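Local coordinates for protein yahD a copper inducible hydrolase (Lactococcus lactis subsp. lactis, PDB 3OG9), which is a copper-inducible protein of the alpha/beta hydrolase fold that probably has hydrolase activity and binds D-malate in its pocket, at residues A[31-34]-A[35-39]; A[67-70]-A[71-74]; A[164-167]-A[168-172]; A[191-194]-A[195-199]. All blocks are in the same frame, centred on the assembly; numbering follows the deposited sequence. Where two conformers were deposited one is given.

Interaction 1: A[31-34]-A[35-39]; sequences QLVE and IAEMI
The carboxylate of Glu37 has Val33 beside it: methyl CG1 of Val33 lies 3.8 Å from OE1 of Glu37, the two side chains pointing the same way. CG1 stands anti to the backbone N (chi1 171°), which sets it alongside the Glu37 chain. OE2 of the same carboxylate comes 3.6 Å from CA of Glu34, and the Glu34 carboxylate is turned 62° against it. The two acid groups keep apart, OE2 of Glu34 lying 5.3 Å from OE2 of Glu37. Ala36 N donates to Leu32 O at 2.8 Å, almost straight, while the bonds from Glu37 N to Val33 O and from Met38 N to Glu34 O arrive tilted from the carbonyl plane. A water bridges the start of the turn, donating a hydrogen bond to Gln31 O and accepting one from Ile35 N, 2.9 Å away. Helix 33-39 links strands 19-22 and 45-48 in a beta-alpha-beta unit, with Leu32, Val33 and Ala36 resting on Leu21. Chemically, the turn divides into an apolar side against the sheet and an acidic side, where the salt bridge to Lys10 would probably compensate the charge of Glu37 and so ease its nearness to like-charged Glu34.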
loop_
_atom_site.group_PDB
_atom_site.type_symbol
_atom_site.label_atom_id
_atom_site.label_comp_id
_atom_site.label_asym_id
_atom_site.label_seq_id
_atom_site.Cartn_x
_atom_site.Cartn_y
_atom_site.Cartn_z
ATOM N N GLN A 31 4.096 -12.915 -0.057
ATOM C CA GLN A 31 2.842 -12.928 0.686
ATOM C C GLN A 31 1.617 -12.655 -0.210
ATOM O O GLN A 31 0.617 -13.344 -0.119
ATOM C CB GLN A 31 2.889 -11.869 1.804
ATOM C CG GLN A 31 1.583 -11.832 2.634
ATOM C CD GLN A 31 1.594 -10.802 3.719
ATOM O OE1 GLN A 31 1.695 -9.599 3.447
ATOM N NE2 GLN A 31 1.454 -11.263 4.981
ATOM N N LEU A 32 1.701 -11.624 -1.051
ATOM C CA LEU A 32 0.494 -11.105 -1.731
ATOM C C LEU A 32 0.345 -11.590 -3.154
ATOM O O LEU A 32 -0.611 -11.224 -3.838
ATOM C CB LEU A 32 0.465 -9.563 -1.680
ATOM C CG LEU A 32 0.203 -9.002 -0.263
ATOM C CD1 LEU A 32 0.276 -7.480 -0.223
ATOM C CD2 LEU A 32 -1.134 -9.493 0.293
ATOM N N VAL A 33 1.285 -12.417 -3.606
ATOM C CA VAL A 33 1.336 -12.812 -5.004
ATOM C C VAL A 33 0.062 -13.466 -5.532
ATOM O O VAL A 33 -0.472 -13.000 -6.548
ATOM C CB VAL A 33 2.607 -13.645 -5.341
ATOM C CG1 VAL A 33 2.510 -14.243 -6.763
ATOM C CG2 VAL A 33 3.828 -12.778 -5.173
ATOM N N GLU A 34 -0.447 -14.502 -4.842
ATOM C CA GLU A 34 -1.696 -15.150 -5.258
ATOM C C GLU A 34 -2.891 -14.248 -5.114
ATOM O O GLU A 34 -3.803 -14.302 -5.940
ATOM C CB GLU A 34 -1.922 -16.465 -4.494
ATOM C CG GLU A 34 -0.985 -17.568 -4.981
ATOM C CD GLU A 34 -1.261 -18.908 -4.316
ATOM O OE1 GLU A 34 -1.464 -18.938 -3.087
ATOM O OE2 GLU A 34 -1.273 -19.925 -5.038
ATOM N N ILE A 35 -2.882 -13.386 -4.095
ATOM C CA ILE A 35 -3.950 -12.415 -3.917
ATOM C C ILE A 35 -3.992 -11.452 -5.130
ATOM O O ILE A 35 -5.071 -11.187 -5.700
ATOM C CB ILE A 35 -3.775 -11.622 -2.564
ATOM C CG1 ILE A 35 -3.910 -12.545 -1.352
ATOM C CG2 ILE A 35 -4.783 -10.471 -2.396
ATOM C CD1 ILE A 35 -5.191 -13.162 -1.248
ATOM N N ALA A 36 -2.838 -10.897 -5.485
ATOM C CA ALA A 36 -2.767 -9.973 -6.649
ATOM C C ALA A 36 -3.232 -10.658 -7.931
ATOM O O ALA A 36 -3.910 -10.050 -8.743
ATOM C CB ALA A 36 -1.335 -9.436 -6.851
ATOM N N GLU A 37 -2.846 -11.922 -8.101
ATOM C CA GLU A 37 -3.291 -12.720 -9.229
ATOM C C GLU A 37 -4.827 -12.870 -9.304
ATOM O O GLU A 37 -5.368 -12.939 -10.402
ATOM C CB GLU A 37 -2.581 -14.077 -9.252
ATOM C CG GLU A 37 -1.139 -13.966 -9.755
ATOM C CD GLU A 37 -0.251 -15.173 -9.423
ATOM O OE1 GLU A 37 0.867 -15.237 -9.998
ATOM O OE2 GLU A 37 -0.628 -16.055 -8.601
ATOM N N MET A 38 -5.506 -12.886 -8.159
ATOM C CA MET A 38 -6.984 -12.894 -8.132
ATOM C C MET A 38 -7.596 -11.516 -8.417
ATOM O O MET A 38 -8.621 -11.409 -9.101
ATOM C CB MET A 38 -7.522 -13.440 -6.793
ATOM C CG MET A 38 -7.304 -14.931 -6.595
ATOM S SD MET A 38 -8.303 -15.703 -5.285
ATOM C CE MET A 38 -9.934 -15.580 -6.023
ATOM N N ILE A 39 -6.961 -10.466 -7.904
ATOM C CA ILE A 39 -7.451 -9.112 -8.075
ATOM C C ILE A 39 -7.295 -8.595 -9.513
ATOM O O ILE A 39 -8.211 -7.967 -10.066
ATOM C CB ILE A 39 -6.741 -8.170 -7.098
ATOM C CG1 ILE A 39 -7.109 -8.530 -5.650
ATOM C CG2 ILE A 39 -7.070 -6.670 -7.392
ATOM C CD1 ILE A 39 -6.264 -7.782 -4.614
HETATM O O HOH W 1 -1.368 -14.349 -1.768
#

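Interaction 2: A[67-70]-A[71-74]; sequences GGFT and KENF. With MLT (D-malate), chain C.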
loop_
_atom_site.group_PDB
_atom_site.type_symbol
_atom_site.label_atom_id
_atom_site.label_comp_id
_atom_site.label_asym_id
_atom_site.label_seq_id
_atom_site.Cartn_x
_atom_site.Cartn_y
_atom_site.Cartn_z
ATOM N N GLY A 67 4.546 0.139 21.764
ATOM C CA GLY A 67 3.424 -0.717 21.288
ATOM C C GLY A 67 2.042 -0.424 21.875
ATOM O O GLY A 67 1.010 -0.858 21.321
ATOM N N GLY A 68 1.984 0.316 22.976
ATOM C CA GLY A 68 0.689 0.820 23.476
ATOM C C GLY A 68 0.074 1.975 22.670
ATOM O O GLY A 68 -1.058 2.401 22.964
ATOM N N PHE A 69 0.819 2.492 21.683
ATOM C CA PHE A 69 0.453 3.704 20.948
ATOM C C PHE A 69 0.291 3.387 19.457
ATOM O O PHE A 69 0.790 2.383 18.972
ATOM C CB PHE A 69 1.496 4.822 21.165
ATOM C CG PHE A 69 1.534 5.328 22.591
ATOM C CD1 PHE A 69 0.860 6.511 22.944
ATOM C CD2 PHE A 69 2.184 4.586 23.604
ATOM C CE1 PHE A 69 0.855 6.967 24.284
ATOM C CE2 PHE A 69 2.173 5.030 24.925
ATOM C CZ PHE A 69 1.511 6.233 25.259
ATOM N N THR A 70 -0.408 4.269 18.766
ATOM C CA THR A 70 -0.601 4.201 17.325
ATOM C C THR A 70 0.429 5.125 16.648
ATOM O O THR A 70 1.550 4.712 16.521
ATOM C CB THR A 70 -2.075 4.470 16.970
ATOM O OG1 THR A 70 -2.861 3.388 17.533
ATOM C CG2 THR A 70 -2.262 4.498 15.467
ATOM N N LYS A 71 0.103 6.383 16.336
ATOM C CA LYS A 71 1.044 7.240 15.574
ATOM C C LYS A 71 2.356 7.529 16.299
ATOM O O LYS A 71 3.380 7.680 15.655
ATOM C CB LYS A 71 0.383 8.559 15.091
ATOM C CG LYS A 71 -0.517 8.360 13.849
ATOM C CD LYS A 71 -0.874 9.659 13.179
ATOM C CE LYS A 71 -2.134 10.248 13.725
ATOM N NZ LYS A 71 -2.102 11.691 13.458
ATOM N N GLU A 72 2.320 7.608 17.632
ATOM C CA GLU A 72 3.533 7.824 18.422
ATOM C C GLU A 72 4.550 6.684 18.287
ATOM O O GLU A 72 5.732 6.892 18.567
ATOM C CB GLU A 72 3.228 8.058 19.926
ATOM C CG GLU A 72 2.413 9.347 20.213
ATOM C CD GLU A 72 0.894 9.169 19.998
ATOM O OE1 GLU A 72 0.451 8.032 19.687
ATOM O OE2 GLU A 72 0.134 10.172 20.144
ATOM N N ASN A 73 4.105 5.500 17.883
ATOM C CA ASN A 73 5.043 4.387 17.679
ATOM C C ASN A 73 5.718 4.351 16.308
ATOM O O ASN A 73 6.585 3.521 16.082
ATOM C CB ASN A 73 4.353 3.029 17.937
ATOM C CG ASN A 73 5.346 1.936 18.319
ATOM O OD1 ASN A 73 6.456 2.215 18.768
ATOM N ND2 ASN A 73 4.953 0.688 18.136
ATOM N N PHE A 74 5.333 5.242 15.391
ATOM C CA PHE A 74 5.894 5.192 14.030
ATOM C C PHE A 74 7.115 6.100 13.973
ATOM O O PHE A 74 7.016 7.313 14.240
ATOM C CB PHE A 74 4.842 5.593 12.990
ATOM C CG PHE A 74 3.552 4.801 13.070
ATOM C CD1 PHE A 74 3.565 3.437 13.364
ATOM C CD2 PHE A 74 2.327 5.404 12.743
ATOM C CE1 PHE A 74 2.357 2.700 13.415
ATOM C CE2 PHE A 74 1.123 4.680 12.793
ATOM C CZ PHE A 74 1.130 3.327 13.134
HETATM C C1 MLT C . 2.331 -0.072 10.649
HETATM O O1 MLT C . 3.447 -0.221 11.217
HETATM O O2 MLT C . 2.272 0.235 9.433
HETATM C C2 MLT C . 1.050 -0.236 11.435
HETATM O O3 MLT C . 1.301 -0.491 12.806
HETATM C C3 MLT C . 0.155 -1.322 10.837
HETATM C C4 MLT C . 0.735 -2.712 10.956
HETATM O O4 MLT C . -0.065 -3.648 11.165
HETATM O O5 MLT C . 1.959 -2.983 10.837
HETATM O O HOH W 2 2.164 0.487 17.274
HETATM O O HOH W 3 -1.784 6.556 20.084
#
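One face of the Phe74 ring is covered by the carbonyl of Thr70, whose O lies 3.6 Å from the ring plane, over its centre. With chi1 at -54°, CG stands beside the backbone N, which turns the ring back toward Thr70. The same oxygen accepts from Asn73 N at 3.0 Å, the donor lying well above the carbonyl plane. At the ring edge, CE1 of Phe74 comes 3.4 Å from O3 of D-malate, near the ring plane, so the ring meets the loop carbonyl with a face and the ligand with an edge. An alanine in place of Phe74 would probably leave the Thr70 carbonyl without its aromatic cover and remove the ring edge that touches O3 of the malate. Residues 71-73 form a short 3-10 turn within the long connection between strand 45-48 and helix 76-97 of the alpha/beta hydrolase fold, and Arg59 and Asn114 of the malate site lie near Phe74. On the outer side of the turn, Glu72 crosses Phe69 obliquely: the chain bends at chi2 (82°) and brings OE1 of Glu72 to 3.6 Å from CD1 of Phe69, at the ring edge. A water donates to that carboxylate oxygen and accepts from Thr70 N. A second water joins Phe69 O to ND2 of Asn73, each 2.9 Å from it. The amide oxygen of Asn73 takes bonds from the backbone N of both Arg64 and Leu66, which ties the turn to the chain just before it.

Interaction 3: A[164-167]-A[168-172]; sequences PQKN and FGDLK
Phe168 meets the residues before it through its backbone: its N donates to Pro164 O at 2.9 Å, nearly straight, in the first turn behind the proline at the N-cap of helix 165-177. CB of Phe168 also lies 3.8 Å from Gln165 O. Gly169 follows with an equally direct bond from its N to Gln165 O. At Asp170 the side chain joins in. N of Asp170 bonds to Lys166 O at 3.0 Å, the donor tilted from the carbonyl plane, and a water donates to that same oxygen and, weakly, to OD1 of Asp170. The Asp170 and Lys166 side chains run alongside each other in the same direction, yet the lysine chain, bent at chi3 (80°), ends with NZ of Lys166 6.8 Å from OD2 of Asp170; any attraction is likely to be long-range. Leu171 N then reaches Asn167 O in the carbonyl plane. The amide oxygen of Asn167 itself accepts from Gln137 N in a loop. The helix links strands 151-156 and 181-186 in a beta-alpha-beta unit: Phe168 stacks on Tyr156 and touches Leu154 and Ile184, Lys172 lies against Leu154, Leu182 and Ile184, and Asn167 packs on Met136 beside the malate pocket.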
loop_
_atom_site.group_PDB
_atom_site.type_symbol
_atom_site.label_atom_id
_atom_site.label_comp_id
_atom_site.label_asym_id
_atom_site.label_seq_id
_atom_site.Cartn_x
_atom_site.Cartn_y
_atom_site.Cartn_z
ATOM N N PRO A 164 -7.611 2.834 14.652
ATOM C CA PRO A 164 -8.663 3.635 15.259
ATOM C C PRO A 164 -9.586 4.245 14.204
ATOM O O PRO A 164 -9.118 4.670 13.130
ATOM C CB PRO A 164 -7.891 4.771 15.944
ATOM C CG PRO A 164 -6.523 4.219 16.177
ATOM C CD PRO A 164 -6.266 3.362 14.967
ATOM N N GLN A 165 -10.869 4.357 14.546
ATOM C CA GLN A 165 -11.830 5.012 13.676
ATOM C C GLN A 165 -11.390 6.420 13.278
ATOM O O GLN A 165 -11.450 6.784 12.098
ATOM C CB GLN A 165 -13.219 5.063 14.345
ATOM C CG GLN A 165 -14.246 5.835 13.555
ATOM C CD GLN A 165 -15.649 5.773 14.166
ATOM O OE1 GLN A 165 -16.254 4.697 14.288
ATOM N NE2 GLN A 165 -16.189 6.944 14.521
ATOM N N LYS A 166 -10.950 7.211 14.258
ATOM C CA LYS A 166 -10.551 8.596 13.978
ATOM C C LYS A 166 -9.403 8.594 13.002
ATOM O O LYS A 166 -9.342 9.430 12.094
ATOM C CB LYS A 166 -10.154 9.355 15.258
ATOM C CG LYS A 166 -9.612 10.809 14.984
ATOM C CD LYS A 166 -9.899 11.783 16.130
ATOM C CE LYS A 166 -8.921 11.631 17.282
ATOM N NZ LYS A 166 -9.405 12.390 18.495
ATOM N N ASN A 167 -8.462 7.680 13.218
ATOM C CA ASN A 167 -7.318 7.575 12.328
ATOM C C ASN A 167 -7.749 7.265 10.894
ATOM O O ASN A 167 -7.299 7.926 9.947
ATOM C CB ASN A 167 -6.310 6.520 12.812
ATOM C CG ASN A 167 -5.113 6.416 11.865
ATOM O OD1 ASN A 167 -5.286 6.154 10.667
ATOM N ND2 ASN A 167 -3.924 6.698 12.371
ATOM N N PHE A 168 -8.597 6.245 10.714
ATOM C CA PHE A 168 -9.122 5.963 9.372
ATOM C C PHE A 168 -9.887 7.156 8.745
ATOM O O PHE A 168 -9.729 7.421 7.563
ATOM C CB PHE A 168 -9.943 4.667 9.353
ATOM C CG PHE A 168 -10.260 4.173 7.946
ATOM C CD1 PHE A 168 -9.249 3.623 7.132
ATOM C CD2 PHE A 168 -11.570 4.284 7.433
ATOM C CE1 PHE A 168 -9.540 3.175 5.805
ATOM C CE2 PHE A 168 -11.878 3.847 6.102
ATOM C CZ PHE A 168 -10.864 3.307 5.288
ATOM N N GLY A 169 -10.667 7.893 9.548
ATOM C CA GLY A 169 -11.288 9.167 9.097
ATOM C C GLY A 169 -10.302 10.206 8.578
ATOM O O GLY A 169 -10.582 10.956 7.607
ATOM N N ASP A 170 -9.151 10.299 9.242
ATOM C CA ASP A 170 -8.090 11.210 8.808
ATOM C C ASP A 170 -7.441 10.755 7.512
ATOM O O ASP A 170 -7.123 11.581 6.655
ATOM C CB ASP A 170 -7.018 11.423 9.903
ATOM C CG ASP A 170 -7.452 12.443 10.990
ATOM O OD1 ASP A 170 -8.202 13.434 10.701
ATOM O OD2 ASP A 170 -7.017 12.272 12.156
ATOM N N LEU A 171 -7.209 9.453 7.369
ATOM C CA LEU A 171 -6.701 8.933 6.101
ATOM C C LEU A 171 -7.657 9.231 4.923
ATOM O O LEU A 171 -7.226 9.682 3.878
ATOM C CB LEU A 171 -6.454 7.416 6.199
ATOM C CG LEU A 171 -6.098 6.751 4.862
ATOM C CD1 LEU A 171 -4.704 7.230 4.393
ATOM C CD2 LEU A 171 -6.133 5.224 5.039
ATOM N N LYS A 172 -8.940 8.951 5.106
ATOM C CA LYS A 172 -9.929 9.189 4.043
ATOM C C LYS A 172 -9.969 10.700 3.712
ATOM O O LYS A 172 -9.966 11.125 2.539
ATOM C CB LYS A 172 -11.302 8.735 4.544
ATOM C CG LYS A 172 -11.541 7.245 4.524
ATOM C CD LYS A 172 -13.048 6.992 4.789
ATOM C CE LYS A 172 -13.498 7.464 6.167
ATOM N NZ LYS A 172 -14.962 7.208 6.312
HETATM O O HOH W 4 -10.748 12.047 11.660
#

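Interaction 4: A[191-194]-A[195-199]; sequences HQLT and QEEVL. Unlike the reference sequence in segment 191-194: Thr194 (reference Met). With MLT (D-malate), chain C.
OE1 of Glu197 is held by two donors: Thr194 N, which reaches it at 3.0 Å from above the carboxylate plane, and NE2 of His134. In return Glu197 N donates to OG1 of Thr194 at 2.9 Å. These reciprocal bonds form a capping box, with Thr194 at the N-cap of helix 195-208. Thr194, which differs from the methionine of the reference sequence, sets its hydroxyl between the backbone N and the carbonyl carbon (chi1 70°), facing the first turn. Val198 N completes that turn with a bond to Thr194 O. OE2 of Glu197 is hydrogen-bonded to OG of Ser155, and methyl CD1 of Leu193 lies 3.6 Å from CD of Glu197, so the buried acid has polar partners on both oxygens and an apolar neighbour. An alanine here, at Glu197, would probably leave Thr194 N, NE2 of His134 and OG of Ser155 without their carboxylate partner and open the capping box. Upstream, His191 NE2 makes a weak bond of 3.1 Å to O4 of D-malate. NE2 is also hydrogen-bonded to OG of Ser110, and ND1 to OD2 of Asp160, consistent with the Ser-His-Asp triad of alpha/beta hydrolases. The loop thus leads from the ligand site into the helix, where Leu193, Glu197 and Val198 pack on Phe133 of strand 129-133, Glu196 and Glu197 touch Tyr185 of strand 181-186, and Val198 meets Ile35 and Ile39 of helix 33-39.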
loop_
_atom_site.group_PDB
_atom_site.type_symbol
_atom_site.label_atom_id
_atom_site.label_comp_id
_atom_site.label_asym_id
_atom_site.label_seq_id
_atom_site.Cartn_x
_atom_site.Cartn_y
_atom_site.Cartn_z
ATOM N N HIS A 191 -8.249 -6.675 11.946
ATOM C CA HIS A 191 -7.106 -6.369 11.058
ATOM C C HIS A 191 -6.852 -7.431 9.992
ATOM O O HIS A 191 -6.047 -7.215 9.045
ATOM C CB HIS A 191 -5.821 -6.172 11.890
ATOM C CG HIS A 191 -4.789 -5.289 11.243
ATOM N ND1 HIS A 191 -5.030 -3.974 10.920
ATOM C CD2 HIS A 191 -3.494 -5.525 10.919
ATOM C CE1 HIS A 191 -3.943 -3.447 10.383
ATOM N NE2 HIS A 191 -2.995 -4.369 10.369
ATOM N N GLN A 192 -7.513 -8.586 10.135
ATOM C CA GLN A 192 -7.276 -9.707 9.210
ATOM C C GLN A 192 -7.771 -9.441 7.783
ATOM O O GLN A 192 -8.919 -9.031 7.585
ATOM C CB GLN A 192 -8.000 -10.935 9.740
ATOM C CG GLN A 192 -7.810 -12.215 8.943
ATOM C CD GLN A 192 -8.253 -13.426 9.759
ATOM O OE1 GLN A 192 -9.425 -13.807 9.734
ATOM N NE2 GLN A 192 -7.322 -13.998 10.527
ATOM N N LEU A 193 -6.933 -9.733 6.791
ATOM C CA LEU A 193 -7.349 -9.678 5.391
ATOM C C LEU A 193 -8.400 -10.770 5.061
ATOM O O LEU A 193 -8.175 -11.963 5.305
ATOM C CB LEU A 193 -6.130 -9.811 4.486
ATOM C CG LEU A 193 -6.399 -9.651 2.978
ATOM C CD1 LEU A 193 -6.680 -8.183 2.729
ATOM C CD2 LEU A 193 -5.200 -10.137 2.146
ATOM N N THR A 194 -9.546 -10.379 4.504
ATOM C CA THR A 194 -10.614 -11.343 4.251
ATOM C C THR A 194 -10.788 -11.630 2.771
ATOM O O THR A 194 -10.469 -10.778 1.882
ATOM C CB THR A 194 -11.985 -10.829 4.753
ATOM O OG1 THR A 194 -12.381 -9.760 3.896
ATOM C CG2 THR A 194 -11.911 -10.338 6.199
ATOM N N GLN A 195 -11.294 -12.835 2.491
ATOM C CA GLN A 195 -11.580 -13.246 1.108
ATOM C C GLN A 195 -12.551 -12.269 0.465
ATOM O O GLN A 195 -12.470 -11.990 -0.733
ATOM C CB GLN A 195 -12.120 -14.699 1.061
ATOM C CG GLN A 195 -10.998 -15.731 1.464
ATOM C CD GLN A 195 -11.415 -17.217 1.532
ATOM O OE1 GLN A 195 -11.305 -17.869 2.589
ATOM N NE2 GLN A 195 -11.825 -17.761 0.402
ATOM N N GLU A 196 -13.493 -11.769 1.254
ATOM C CA GLU A 196 -14.549 -10.895 0.734
ATOM C C GLU A 196 -13.982 -9.528 0.356
ATOM O O GLU A 196 -14.400 -8.930 -0.644
ATOM C CB GLU A 196 -15.688 -10.726 1.757
ATOM C CG GLU A 196 -16.487 -12.025 2.033
ATOM C CD GLU A 196 -15.782 -13.026 2.997
ATOM O OE1 GLU A 196 -14.709 -12.715 3.579
ATOM O OE2 GLU A 196 -16.326 -14.147 3.175
ATOM N N GLU A 197 -13.032 -9.024 1.131
ATOM C CA GLU A 197 -12.496 -7.705 0.725
ATOM C C GLU A 197 -11.651 -7.799 -0.534
ATOM O O GLU A 197 -11.626 -6.870 -1.332
ATOM C CB GLU A 197 -11.751 -6.980 1.852
ATOM C CG GLU A 197 -10.409 -7.568 2.247
ATOM C CD GLU A 197 -9.904 -6.912 3.546
ATOM O OE1 GLU A 197 -10.135 -7.461 4.631
ATOM O OE2 GLU A 197 -9.331 -5.808 3.474
ATOM N N VAL A 198 -10.961 -8.922 -0.711
ATOM C CA VAL A 198 -10.215 -9.170 -1.947
ATOM C C VAL A 198 -11.118 -9.278 -3.207
ATOM O O VAL A 198 -10.804 -8.698 -4.278
ATOM C CB VAL A 198 -9.274 -10.372 -1.784
ATOM C CG1 VAL A 198 -8.649 -10.775 -3.121
ATOM C CG2 VAL A 198 -8.233 -10.030 -0.754
ATOM N N LEU A 199 -12.234 -9.989 -3.089
ATOM C CA LEU A 199 -13.216 -9.994 -4.188
ATOM C C LEU A 199 -13.811 -8.602 -4.468
ATOM O O LEU A 199 -14.074 -8.259 -5.632
ATOM C CB LEU A 199 -14.316 -11.038 -3.957
ATOM C CG LEU A 199 -13.797 -12.487 -3.961
ATOM C CD1 LEU A 199 -14.964 -13.477 -3.820
ATOM C CD2 LEU A 199 -13.021 -12.784 -5.244
HETATM C C1 MLT C . 2.331 -0.072 10.649
HETATM O O1 MLT C . 3.447 -0.221 11.217
HETATM O O2 MLT C . 2.272 0.235 9.433
HETATM C C2 MLT C . 1.050 -0.236 11.435
HETATM O O3 MLT C . 1.301 -0.491 12.806
HETATM C C3 MLT C . 0.155 -1.322 10.837
HETATM C C4 MLT C . 0.735 -2.712 10.956
HETATM O O4 MLT C . -0.065 -3.648 11.165
HETATM O O5 MLT C . 1.959 -2.983 10.837
#

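How the interactions relate
All four contacts are local turns, each partly buried, but their chemistry follows their place in the fold. Interactions 1 and 3 are opening turns of helices in beta-alpha-beta units, held mainly by backbone bonds, with buried apolar side chains facing the sheet and mostly polar ones more exposed. Interaction 4 starts a helix too, but with a side-chain cap, whereas interaction 2 is a loop turn built on a ring, a carbonyl and waters. Interactions 1 and 4 pack directly, CG1 of Ile39 lying 3.7 Å from CG1 of Val198; interactions 2 and 3 meet through Thr70 and Pro164. Interactions 2 and 4, about 9 Å apart at their nearest atoms, both touch the malate.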